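Local coordinates for thiosulfate reductase (Thermus thermophilus, PDB 2VPZ), which probably reduces thiosulfate or polysulfide, using a molybdenum atom held by molybdopterin guanine dinucleotides together with an iron-sulfur cluster, at residues P447-T452 with S715-Q720; N671-K676 with L719-K724; K373-P378 with L544-Q549; S368-K373 with Q549-D554. One frame throughout, in Å; residues are numbered along the deposited sequence.

Interaction 1: P447-T452 with S715-Q720; sequences PNVPRT and SDNYLQ. With MGD (2-amino-5,6-dimercapto-7-methyl-3,7,8a,9-tetrahydro-8-oxa-1,3,9,10-tetraaza-anthracen-4-one guanosine dinucleotide), chain H.
Val449 sets CG2 over the centre of the Tyr718 ring, 4.0 Å from CG2 to the ring centroid and 6° off the normal, a clear CH-pi contact. Its CG1, anti to the backbone N (chi1 -179°), reaches the phenol end of the same ring at 3.9 Å from Tyr718 CZ; the hydroxyl is bonded to Glu471. Phe443 of helix 442-445 packs on both side chains, making this the tight apolar part of the contact at the start of helix 449-457. Beside it the join is polar. Asn448 N donates to Gln720 O at 3.2 Å, and one water accepts from Val449 N at 2.9 Å while donating to both Asn717 O and Gln720 O. Gln720 O thus collects two donors, with Pro447 CB resting on it at 3.6 Å. The looser side is that of Asn448, partly exposed, whose CB points away from the 715-720 segment. On the inner side Asp716 and Gln720 bind the pterin of MGD. Asp716 OD2 accepts from MGD N18 at 3.2 Å and weakly from MGD N19, and also takes Gln720 NE2 at 3.2 Å, while Gln720 OE1 receives a weak bond from MGD N19. Asp716 OD1 is held by His697. An alanine in place of Asp716 would probably leave MGD N18 and Gln720 NE2 without their shared acceptor, His697 without its mate, and the Gln720 amide held less firmly. Three N-H groups converging on one carboxylate oxygen are consistent with a negatively charged acceptor matched to the donor edge of the pterin.

Interaction 2: N671-K676 with L719-K724; sequences NQDGVK and LQTRYK
Asn671 and Leu719 bring their backbones to 6.0 Å between CA atoms, where a type I beta turn, Asn671 to Gly674, meets a chain bent by an inverse gamma turn centred on Gln720. The first is the tip of a beta hairpin linking antiparallel strands 666-671 and 676-683 in the molybdopterin dinucleotide-binding domain. Gly674 N to Asn671 O at 2.9 Å closes the turn, and Asn671 N to Val675 O at 3.0 Å ties its base. Gly674 has positive phi (80°), at which a CB would press on the carbonyl of Asp673. Leu719 packs against this base: its CD2 lies 3.5 Å from Val675 O, and the side chain also meets Leu621, Leu669 and Val739 of the sheet. Thr721 lies beside Val675, OG1 3.9 Å from Val675 CG2. Further along, Arg722 stretches its chain, extended from CG to NE, across the tip of the turn, where it remains exposed. Asp673 OD1 makes a salt bridge with Arg722 NH2 at 2.8 Å, but the hydrogen bond within it is weak, bent to 123°, and the carboxylate and guanidinium planes stand 51° apart. The attraction here is therefore probably more electrostatic than directional. From its own side Gln672 supplies an apolar cover, its CG sitting 3.6 Å above the guanidinium plane of Arg722, directly over the centre of the group.

Interaction 3: K373-P378 with L544-Q549; sequences KYPLPP and LETRLQ
Arg547 spreads its guanidinium beside the backbone of Lys373 and Tyr374, gripped there by three acceptors of its surroundings. NE donates to Glu372 O, NH2 makes a weak bond to Leu371 O, and NH1 forms a salt bridge with Asp491. Held this way, the group meets the loop by van der Waals contact, with Arg547 NH2 3.9 Å from Lys373 CA. The chain bends at chi3 (55°), which sets NE beside CB rather than anti to it. Lys373 NZ lies 6.5 Å from Arg547 NH2, and the like charges would probably repel mildly, an effect Asp491 is likely to offset. One residue back on the helix, Thr546 crosses Tyr374 at about a right angle. Its CG2 touches Tyr374 CD1 at 3.7 Å, oblique to the ring, and its OG1 lies 3.7 Å from Tyr374 CE1. The same methyl serves the next residue, Thr546 CG2 being 3.9 Å from Pro375 CD. The Tyr374 ring is further packed by Trp537, edge-to-face, and by Tyr543, whose plane is nearly parallel to it. The contact thus pins an irregular surface loop, which follows helix 341-354 and precedes helix 423-426 in the chain, to helix 540-551, while Lys373 and Leu376 touch helix 149-160.

Interaction 4: S368-K373 with Q549-D554; sequences SPYLEK and QSLGLD
The last turn of helix 540-551, closed by a Schellman motif at Gly552, presents Leu551 and Ser550 to Tyr370, Leu371 and Glu372 of an extended loop. Gly552 N returns to Gln549 O at 3.1 Å, and the positive phi of Gly552 (111°) turns the chain out of the helix. Leu551 carries the contact by straddling a carbonyl: its CD1 and its CD2 each lie 3.2 Å from Tyr370 O. Beyond that oxygen the two methyls part. CD2 meets the ring at 3.3 Å from Tyr370 CD2, while CD1 meets Leu371 CD2, also at 3.3 Å, the two leucine side chains crossing at about a right angle. These separations are short for carbon atoms and make the packing tight; the Leu371 torsions, both away from the staggered positions (chi1 -146°), are consistent with some strain. An alanine in place of Leu551 would probably open a gap beside Tyr370 O and leave the Tyr370 ring and the Leu371 methyl without their common support. Next to it Ser550 OG is covered by Glu372 CB at 3.6 Å and by Tyr370 CE2 at 3.8 Å; it is buried with no polar partner in the model. Tyr370 O, by contrast, accepts from Gln566 NE2. Leu371 and Leu551 both also touch Ile502 of strand 501-503, so the loop, the end of helix 540-551 and that strand meet at Ile502.

How the interactions relate
The four contacts form two pairs on opposite sides of the chain's centre. Interactions 1 and 2, with centres 7 Å apart, share Leu719 and Gln720: one loop binds helix 449-457 and the pterin on one hand and the hairpin of strands 666-671 and 676-683 on the other, so the dinucleotide-binding domain is joined to the preceding molybdopterin oxidoreductase region beside the cofactor. Interactions 3 and 4, with centres 9 Å apart, use successive parts of one loop and of helix 540-551, interaction 3 being nested within interaction 4. The pairs stand at least about 29 Å apart between nearest atoms. Interactions 3 and 4 alternate along the chain with interaction 1 and close before interaction 2 opens.

Interaction 1: P447-T452 with S715-Q720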
# COMPACT_ATOMS: atom_id res chain seq x y z
N PRO A 447 -14.57 -8.07 46.18
CA PRO A 447 -15.62 -7.06 46.04
C PRO A 447 -16.27 -6.56 47.36
O PRO A 447 -16.09 -7.20 48.42
CB PRO A 447 -16.64 -7.68 45.08
CG PRO A 447 -16.45 -9.20 45.28
CD PRO A 447 -15.01 -9.40 45.73
N ASN A 448 -16.99 -5.45 47.28
CA ASN A 448 -17.68 -4.84 48.40
C ASN A 448 -16.67 -4.31 49.44
O ASN A 448 -16.66 -4.76 50.60
CB ASN A 448 -18.62 -5.87 49.03
CG ASN A 448 -19.77 -5.25 49.84
OD1 ASN A 448 -19.95 -4.03 49.85
ND2 ASN A 448 -20.56 -6.10 50.49
N VAL A 449 -15.83 -3.36 49.03
CA VAL A 449 -14.83 -2.77 49.92
C VAL A 449 -15.39 -2.24 51.27
O VAL A 449 -14.72 -2.36 52.30
CB VAL A 449 -14.01 -1.60 49.22
CG1 VAL A 449 -12.95 -1.04 50.20
CG2 VAL A 449 -13.34 -2.09 47.91
N PRO A 450 -16.62 -1.64 51.29
CA PRO A 450 -17.14 -1.16 52.58
C PRO A 450 -17.29 -2.31 53.61
O PRO A 450 -16.97 -2.15 54.80
CB PRO A 450 -18.47 -0.48 52.24
CG PRO A 450 -18.36 -0.12 50.76
CD PRO A 450 -17.47 -1.21 50.17
N ARG A 451 -17.78 -3.45 53.14
CA ARG A 451 -17.94 -4.64 53.99
C ARG A 451 -16.56 -5.15 54.52
O ARG A 451 -16.44 -5.51 55.67
CB ARG A 451 -18.71 -5.79 53.29
CG ARG A 451 -19.04 -6.99 54.23
CD ARG A 451 -19.52 -8.27 53.49
NE ARG A 451 -18.57 -8.79 52.49
CZ ARG A 451 -18.73 -9.89 51.74
NH1 ARG A 451 -19.81 -10.64 51.87
NH2 ARG A 451 -17.80 -10.24 50.86
N THR A 452 -15.52 -5.16 53.68
CA THR A 452 -14.19 -5.58 54.11
C THR A 452 -13.60 -4.64 55.23
O THR A 452 -12.88 -5.09 56.13
CB THR A 452 -13.18 -5.67 52.90
OG1 THR A 452 -13.72 -6.47 51.87
CG2 THR A 452 -11.82 -6.22 53.36
N SER A 715 -11.41 3.05 39.90
CA SER A 715 -11.26 1.67 40.39
C SER A 715 -12.50 0.82 40.02
O SER A 715 -13.61 1.19 40.38
CB SER A 715 -11.08 1.61 41.92
OG SER A 715 -11.27 0.29 42.41
N ASP A 716 -12.34 -0.30 39.30
CA ASP A 716 -13.51 -1.14 38.97
C ASP A 716 -14.10 -1.81 40.24
O ASP A 716 -15.34 -1.85 40.42
CB ASP A 716 -13.17 -2.21 37.88
CG ASP A 716 -12.25 -3.35 38.37
OD1 ASP A 716 -11.15 -3.08 38.89
OD2 ASP A 716 -12.64 -4.53 38.19
N ASN A 717 -13.21 -2.27 41.13
CA ASN A 717 -13.56 -2.92 42.42
C ASN A 717 -14.35 -2.02 43.38
O ASN A 717 -15.23 -2.50 44.10
CB ASN A 717 -12.30 -3.41 43.16
CG ASN A 717 -12.63 -4.47 44.20
OD1 ASN A 717 -12.24 -4.38 45.36
ND2 ASN A 717 -13.36 -5.48 43.76
N TYR A 718 -14.03 -0.73 43.44
CA TYR A 718 -14.80 0.17 44.30
C TYR A 718 -16.21 0.36 43.72
O TYR A 718 -17.11 0.82 44.42
CB TYR A 718 -14.13 1.53 44.49
CG TYR A 718 -13.19 1.59 45.68
CD1 TYR A 718 -11.91 1.07 45.59
CD2 TYR A 718 -13.59 2.17 46.89
CE1 TYR A 718 -11.04 1.11 46.67
CE2 TYR A 718 -12.72 2.22 47.99
CZ TYR A 718 -11.44 1.69 47.87
OH TYR A 718 -10.54 1.73 48.92
N LEU A 719 -16.42 -0.02 42.47
CA LEU A 719 -17.75 0.12 41.86
C LEU A 719 -18.51 -1.19 41.91
O LEU A 719 -19.72 -1.22 41.66
CB LEU A 719 -17.65 0.57 40.40
CG LEU A 719 -17.30 2.03 40.17
CD1 LEU A 719 -16.67 2.24 38.79
CD2 LEU A 719 -18.58 2.86 40.30
N GLN A 720 -17.79 -2.27 42.18
CA GLN A 720 -18.37 -3.61 42.25
C GLN A 720 -18.82 -3.86 43.70
O GLN A 720 -18.18 -4.52 44.51
CB GLN A 720 -17.37 -4.66 41.72
CG GLN A 720 -17.29 -4.66 40.18
CD GLN A 720 -15.89 -4.87 39.59
OE1 GLN A 720 -14.88 -4.78 40.30
NE2 GLN A 720 -15.82 -5.14 38.28
PB MGD H . -2.51 -7.34 43.14
O1B MGD H . -3.39 -6.15 42.93
O2B MGD H . -1.25 -7.48 42.34
O3B MGD H . -3.54 -8.58 43.08
O3A MGD H . -5.20 -10.46 43.09
PA MGD H . -3.88 -9.97 43.84
O1A MGD H . -2.62 -10.79 43.61
O2A MGD H . -4.31 -9.64 45.23
O5' MGD H . -2.04 -7.38 44.63
C5' MGD H . -0.74 -7.84 45.00
C4' MGD H . -0.48 -7.31 46.41
O4' MGD H . 0.70 -8.02 46.75
C3' MGD H . -0.13 -5.85 46.50
O3' MGD H . -0.45 -5.45 47.84
C2' MGD H . 1.39 -5.87 46.26
O2' MGD H . 1.92 -4.70 46.82
C1' MGD H . 1.84 -7.13 47.00
N9 MGD H . 3.13 -7.81 46.59
C8 MGD H . 3.64 -7.87 45.36
N7 MGD H . 4.79 -8.58 45.30
C5 MGD H . 5.04 -9.05 46.54
C6 MGD H . 6.09 -9.93 47.22
O6 MGD H . 7.11 -10.40 46.59
N1 MGD H . 5.90 -10.16 48.56
C2 MGD H . 4.85 -9.66 49.29
N2 MGD H . 4.68 -9.90 50.62
N3 MGD H . 3.92 -8.90 48.70
C4 MGD H . 3.93 -8.53 47.37
C10 MGD H . -5.14 -11.28 41.88
C11 MGD H . -6.52 -11.78 41.61
O11 MGD H . -7.38 -10.66 41.80
C12 MGD H . -6.77 -12.44 40.31
S12 MGD H . -5.75 -13.68 39.70
C13 MGD H . -7.85 -12.16 39.57
S13 MGD H . -8.21 -12.79 38.07
C14 MGD H . -8.92 -11.29 39.93
N15 MGD H . -8.92 -10.12 39.01
C16 MGD H . -9.77 -9.11 39.40
C17 MGD H . -10.42 -8.12 38.54
O17 MGD H . -10.19 -8.11 37.29
N18 MGD H . -11.27 -7.26 39.10
C19 MGD H . -11.55 -7.24 40.42
N19 MGD H . -12.37 -6.30 40.97
N20 MGD H . -11.00 -8.14 41.24
C21 MGD H . -10.12 -9.05 40.83
N22 MGD H . -9.55 -9.88 41.71
C23 MGD H . -8.71 -10.99 41.38
O HOH W 1 -16.84 -2.66 46.36

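Interaction 2: N671-K676 with L719-K724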
# COMPACT_ATOMS: atom_id res chain seq x y z
N ASN A 671 -22.30 3.89 40.30
CA ASN A 671 -22.99 2.61 40.15
C ASN A 671 -24.45 2.64 40.65
O ASN A 671 -24.90 3.65 41.20
CB ASN A 671 -22.19 1.40 40.75
CG ASN A 671 -22.10 1.41 42.29
OD1 ASN A 671 -21.48 0.50 42.88
ND2 ASN A 671 -22.71 2.39 42.93
N GLN A 672 -25.19 1.55 40.43
CA GLN A 672 -26.59 1.45 40.82
C GLN A 672 -26.79 1.76 42.33
O GLN A 672 -27.90 2.16 42.73
CB GLN A 672 -27.16 0.06 40.42
CG GLN A 672 -26.68 -1.16 41.25
CD GLN A 672 -25.26 -1.63 40.95
OE1 GLN A 672 -24.50 -2.01 41.86
NE2 GLN A 672 -24.88 -1.64 39.66
N ASP A 673 -25.74 1.63 43.13
CA ASP A 673 -25.81 1.92 44.58
C ASP A 673 -25.22 3.30 45.01
O ASP A 673 -24.93 3.50 46.19
CB ASP A 673 -25.13 0.80 45.41
CG ASP A 673 -25.80 -0.57 45.22
OD1 ASP A 673 -27.04 -0.64 45.24
OD2 ASP A 673 -25.07 -1.57 45.05
N GLY A 674 -25.04 4.23 44.07
CA GLY A 674 -24.50 5.53 44.36
C GLY A 674 -22.99 5.75 44.54
O GLY A 674 -22.53 6.89 44.67
N VAL A 675 -22.19 4.70 44.56
CA VAL A 675 -20.74 4.86 44.71
C VAL A 675 -20.15 5.50 43.42
O VAL A 675 -20.45 5.07 42.28
CB VAL A 675 -19.98 3.50 45.05
CG1 VAL A 675 -18.48 3.74 45.22
CG2 VAL A 675 -20.56 2.88 46.36
N LYS A 676 -19.36 6.58 43.60
CA LYS A 676 -18.67 7.36 42.56
C LYS A 676 -17.19 6.96 42.47
O LYS A 676 -16.56 6.79 43.51
CB LYS A 676 -18.70 8.86 42.87
CG LYS A 676 -19.87 9.66 42.36
CD LYS A 676 -20.16 10.82 43.32
CE LYS A 676 -21.38 11.63 42.90
NZ LYS A 676 -21.05 12.65 41.83
N LEU A 719 -16.42 -0.02 42.47
CA LEU A 719 -17.75 0.12 41.86
C LEU A 719 -18.51 -1.19 41.91
O LEU A 719 -19.72 -1.22 41.66
CB LEU A 719 -17.65 0.57 40.40
CG LEU A 719 -17.30 2.03 40.17
CD1 LEU A 719 -16.67 2.24 38.79
CD2 LEU A 719 -18.58 2.86 40.30
N GLN A 720 -17.79 -2.27 42.18
CA GLN A 720 -18.37 -3.61 42.25
C GLN A 720 -18.82 -3.86 43.70
O GLN A 720 -18.18 -4.52 44.51
CB GLN A 720 -17.37 -4.66 41.72
CG GLN A 720 -17.29 -4.66 40.18
CD GLN A 720 -15.89 -4.87 39.59
OE1 GLN A 720 -14.88 -4.78 40.30
NE2 GLN A 720 -15.82 -5.14 38.28
N THR A 721 -19.96 -3.27 43.98
CA THR A 721 -20.58 -3.29 45.28
C THR A 721 -21.30 -4.62 45.59
O THR A 721 -21.24 -5.12 46.72
CB THR A 721 -21.56 -2.08 45.38
OG1 THR A 721 -20.93 -1.00 46.05
CG2 THR A 721 -22.85 -2.49 46.07
N ARG A 722 -21.93 -5.18 44.56
CA ARG A 722 -22.69 -6.46 44.61
C ARG A 722 -22.02 -7.55 43.74
O ARG A 722 -21.17 -7.24 42.92
CB ARG A 722 -24.13 -6.25 44.09
CG ARG A 722 -24.91 -5.02 44.65
CD ARG A 722 -26.16 -4.69 43.78
NE ARG A 722 -27.08 -3.66 44.29
CZ ARG A 722 -28.24 -3.31 43.73
NH1 ARG A 722 -28.64 -3.90 42.61
NH2 ARG A 722 -29.01 -2.37 44.28
N TYR A 723 -22.41 -8.82 43.94
CA TYR A 723 -21.91 -9.95 43.12
C TYR A 723 -22.89 -11.15 43.19
O TYR A 723 -23.58 -11.30 44.20
CB TYR A 723 -20.52 -10.41 43.57
CG TYR A 723 -20.42 -10.93 44.99
CD1 TYR A 723 -20.66 -12.29 45.29
CD2 TYR A 723 -20.09 -10.08 46.05
CE1 TYR A 723 -20.56 -12.78 46.61
CE2 TYR A 723 -20.00 -10.53 47.37
CZ TYR A 723 -20.23 -11.89 47.66
OH TYR A 723 -20.13 -12.36 48.96
N LYS A 724 -23.01 -11.96 42.13
CA LYS A 724 -23.90 -13.14 42.15
C LYS A 724 -23.05 -14.40 42.45
O LYS A 724 -22.25 -14.82 41.62
CB LYS A 724 -24.70 -13.33 40.84
CG LYS A 724 -25.94 -14.30 40.93
CD LYS A 724 -27.06 -14.00 39.92
CE LYS A 724 -28.15 -13.10 40.52
NZ LYS A 724 -28.70 -12.09 39.54

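Interaction 3: K373-P378 with L544-Q549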
# COMPACT_ATOMS: atom_id res chain seq x y z
N LYS A 373 9.15 -34.08 48.53
CA LYS A 373 8.95 -33.13 49.62
C LYS A 373 10.02 -33.26 50.71
O LYS A 373 10.69 -34.28 50.81
CB LYS A 373 7.53 -33.24 50.21
CG LYS A 373 6.43 -32.58 49.35
CD LYS A 373 5.02 -32.90 49.83
CE LYS A 373 4.65 -32.16 51.13
NZ LYS A 373 4.35 -30.68 50.99
N TYR A 374 10.20 -32.21 51.50
CA TYR A 374 11.17 -32.23 52.59
C TYR A 374 10.46 -33.06 53.68
O TYR A 374 9.32 -32.73 54.02
CB TYR A 374 11.45 -30.81 53.06
CG TYR A 374 12.51 -30.72 54.12
CD1 TYR A 374 13.81 -30.31 53.81
CD2 TYR A 374 12.22 -31.04 55.45
CE1 TYR A 374 14.79 -30.21 54.80
CE2 TYR A 374 13.20 -30.94 56.46
CZ TYR A 374 14.49 -30.52 56.13
OH TYR A 374 15.47 -30.39 57.10
N PRO A 375 11.12 -34.12 54.27
CA PRO A 375 10.57 -35.02 55.30
C PRO A 375 10.07 -34.42 56.62
O PRO A 375 10.84 -33.88 57.41
CB PRO A 375 11.68 -36.05 55.55
CG PRO A 375 12.72 -35.77 54.48
CD PRO A 375 12.58 -34.29 54.23
N LEU A 376 8.78 -34.60 56.87
CA LEU A 376 8.18 -34.02 58.05
C LEU A 376 6.96 -34.79 58.59
O LEU A 376 6.40 -35.67 57.91
CB LEU A 376 7.73 -32.57 57.73
CG LEU A 376 8.61 -31.39 57.25
CD1 LEU A 376 7.71 -30.15 56.96
CD2 LEU A 376 9.69 -31.03 58.30
N PRO A 377 6.57 -34.49 59.85
CA PRO A 377 5.40 -35.15 60.43
C PRO A 377 4.16 -34.66 59.63
O PRO A 377 4.19 -33.56 59.06
CB PRO A 377 5.33 -34.62 61.87
CG PRO A 377 6.66 -33.94 62.16
CD PRO A 377 7.40 -33.79 60.85
N PRO A 378 3.08 -35.49 59.52
CA PRO A 378 1.91 -35.01 58.78
C PRO A 378 1.40 -33.68 59.39
O PRO A 378 1.60 -33.41 60.57
CB PRO A 378 0.90 -36.13 58.95
CG PRO A 378 1.76 -37.34 58.87
CD PRO A 378 2.99 -36.94 59.71
N LEU A 544 16.75 -26.70 50.52
CA LEU A 544 16.89 -26.89 49.08
C LEU A 544 17.89 -28.05 48.73
O LEU A 544 17.70 -28.73 47.71
CB LEU A 544 17.25 -25.54 48.38
CG LEU A 544 16.40 -24.26 48.64
CD1 LEU A 544 17.10 -22.97 48.14
CD2 LEU A 544 15.00 -24.39 48.00
N GLU A 545 18.90 -28.29 49.56
CA GLU A 545 19.88 -29.39 49.34
C GLU A 545 19.23 -30.81 49.50
O GLU A 545 19.62 -31.73 48.79
CB GLU A 545 21.13 -29.27 50.24
CG GLU A 545 22.01 -28.00 50.06
CD GLU A 545 23.20 -28.17 49.09
OE1 GLU A 545 23.07 -28.92 48.10
OE2 GLU A 545 24.25 -27.50 49.31
N THR A 546 18.26 -30.94 50.41
CA THR A 546 17.54 -32.20 50.67
C THR A 546 16.70 -32.71 49.46
O THR A 546 16.81 -33.89 49.07
CB THR A 546 16.65 -32.03 51.99
OG1 THR A 546 17.47 -32.14 53.15
CG2 THR A 546 15.50 -33.04 52.02
N ARG A 547 15.93 -31.82 48.82
CA ARG A 547 15.12 -32.14 47.63
C ARG A 547 16.04 -32.38 46.38
O ARG A 547 15.72 -33.19 45.48
CB ARG A 547 14.07 -31.00 47.38
CG ARG A 547 13.51 -30.31 48.68
CD ARG A 547 12.18 -29.51 48.48
NE ARG A 547 11.09 -30.28 47.88
CZ ARG A 547 10.06 -29.79 47.20
NH1 ARG A 547 9.94 -28.49 47.01
NH2 ARG A 547 9.14 -30.60 46.66
N LEU A 548 17.21 -31.74 46.34
CA LEU A 548 18.14 -31.90 45.23
C LEU A 548 18.93 -33.26 45.39
O LEU A 548 19.31 -33.89 44.39
CB LEU A 548 19.01 -30.61 45.07
CG LEU A 548 18.09 -29.43 44.59
CD1 LEU A 548 18.92 -28.20 44.17
CD2 LEU A 548 17.20 -29.90 43.42
N GLN A 549 19.07 -33.73 46.63
CA GLN A 549 19.68 -35.05 46.94
C GLN A 549 18.82 -36.10 46.22
O GLN A 549 19.31 -36.93 45.43
CB GLN A 549 19.61 -35.33 48.45
CG GLN A 549 20.93 -35.23 49.18
CD GLN A 549 20.79 -34.80 50.64
OE1 GLN A 549 19.80 -35.14 51.30
NE2 GLN A 549 21.78 -34.06 51.15

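Interaction 4: S368-K373 with Q549-D554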
# COMPACT_ATOMS: atom_id res chain seq x y z
N SER A 368 2.70 -33.59 36.37
CA SER A 368 3.47 -32.86 37.36
C SER A 368 4.90 -33.42 37.54
O SER A 368 5.08 -34.64 37.49
CB SER A 368 2.68 -32.86 38.68
OG SER A 368 2.92 -31.69 39.43
N PRO A 369 5.93 -32.55 37.74
CA PRO A 369 7.26 -33.16 37.91
C PRO A 369 7.53 -33.91 39.23
O PRO A 369 6.79 -33.75 40.20
CB PRO A 369 8.23 -31.98 37.71
CG PRO A 369 7.43 -30.76 38.09
CD PRO A 369 5.98 -31.08 37.77
N TYR A 370 8.57 -34.75 39.26
CA TYR A 370 8.95 -35.45 40.49
C TYR A 370 10.09 -34.71 41.25
O TYR A 370 11.21 -34.57 40.75
CB TYR A 370 9.36 -36.93 40.24
CG TYR A 370 9.92 -37.61 41.50
CD1 TYR A 370 9.08 -37.90 42.59
CD2 TYR A 370 11.29 -37.86 41.64
CE1 TYR A 370 9.61 -38.42 43.80
CE2 TYR A 370 11.82 -38.38 42.84
CZ TYR A 370 10.98 -38.66 43.92
OH TYR A 370 11.49 -39.18 45.10
N LEU A 371 9.78 -34.17 42.43
CA LEU A 371 10.73 -33.50 43.33
C LEU A 371 10.10 -33.87 44.64
O LEU A 371 8.97 -33.50 44.95
CB LEU A 371 10.80 -31.97 43.21
CG LEU A 371 12.17 -31.26 43.43
CD1 LEU A 371 11.94 -30.04 44.32
CD2 LEU A 371 13.24 -32.15 44.08
N GLU A 372 10.85 -34.61 45.42
CA GLU A 372 10.35 -35.12 46.66
C GLU A 372 10.27 -34.09 47.80
O GLU A 372 11.18 -33.29 47.98
CB GLU A 372 11.19 -36.35 46.93
CG GLU A 372 11.56 -36.66 48.30
CD GLU A 372 11.61 -38.15 48.46
OE1 GLU A 372 12.72 -38.72 48.53
OE2 GLU A 372 10.50 -38.73 48.48
N LYS A 373 9.15 -34.08 48.53
CA LYS A 373 8.95 -33.13 49.62
C LYS A 373 10.02 -33.26 50.71
O LYS A 373 10.69 -34.28 50.81
CB LYS A 373 7.53 -33.24 50.21
CG LYS A 373 6.43 -32.58 49.35
CD LYS A 373 5.02 -32.90 49.83
CE LYS A 373 4.65 -32.16 51.13
NZ LYS A 373 4.35 -30.68 50.99
N GLN A 549 19.07 -33.73 46.63
CA GLN A 549 19.68 -35.05 46.94
C GLN A 549 18.82 -36.10 46.22
O GLN A 549 19.31 -36.93 45.43
CB GLN A 549 19.61 -35.33 48.45
CG GLN A 549 20.93 -35.23 49.18
CD GLN A 549 20.79 -34.80 50.64
OE1 GLN A 549 19.80 -35.14 51.30
NE2 GLN A 549 21.78 -34.06 51.15
N SER A 550 17.52 -36.06 46.53
CA SER A 550 16.52 -36.93 45.94
C SER A 550 16.66 -37.06 44.44
O SER A 550 16.65 -38.15 43.88
CB SER A 550 15.09 -36.42 46.20
OG SER A 550 14.29 -36.47 45.01
N LEU A 551 16.78 -35.95 43.74
CA LEU A 551 16.83 -36.09 42.30
C LEU A 551 18.16 -36.46 41.68
O LEU A 551 18.22 -36.89 40.53
CB LEU A 551 16.22 -34.85 41.61
CG LEU A 551 14.69 -34.77 41.82
CD1 LEU A 551 14.14 -33.48 41.17
CD2 LEU A 551 14.00 -36.03 41.23
N GLY A 552 19.24 -36.33 42.43
CA GLY A 552 20.53 -36.64 41.87
C GLY A 552 21.43 -35.44 41.67
O GLY A 552 22.35 -35.47 40.85
N LEU A 553 21.16 -34.35 42.38
CA LEU A 553 21.95 -33.10 42.35
C LEU A 553 22.00 -32.35 43.70
O LEU A 553 21.36 -32.75 44.68
CB LEU A 553 21.46 -32.12 41.24
CG LEU A 553 20.25 -32.52 40.38
CD1 LEU A 553 19.23 -31.38 40.33
CD2 LEU A 553 20.68 -32.93 38.96
N ASP A 554 22.78 -31.26 43.72
CA ASP A 554 23.01 -30.36 44.86
C ASP A 554 22.76 -28.86 44.45
O ASP A 554 22.53 -28.58 43.28
CB ASP A 554 24.43 -30.52 45.40
CG ASP A 554 25.48 -30.48 44.31
OD1 ASP A 554 26.57 -29.91 44.54
OD2 ASP A 554 25.18 -31.02 43.23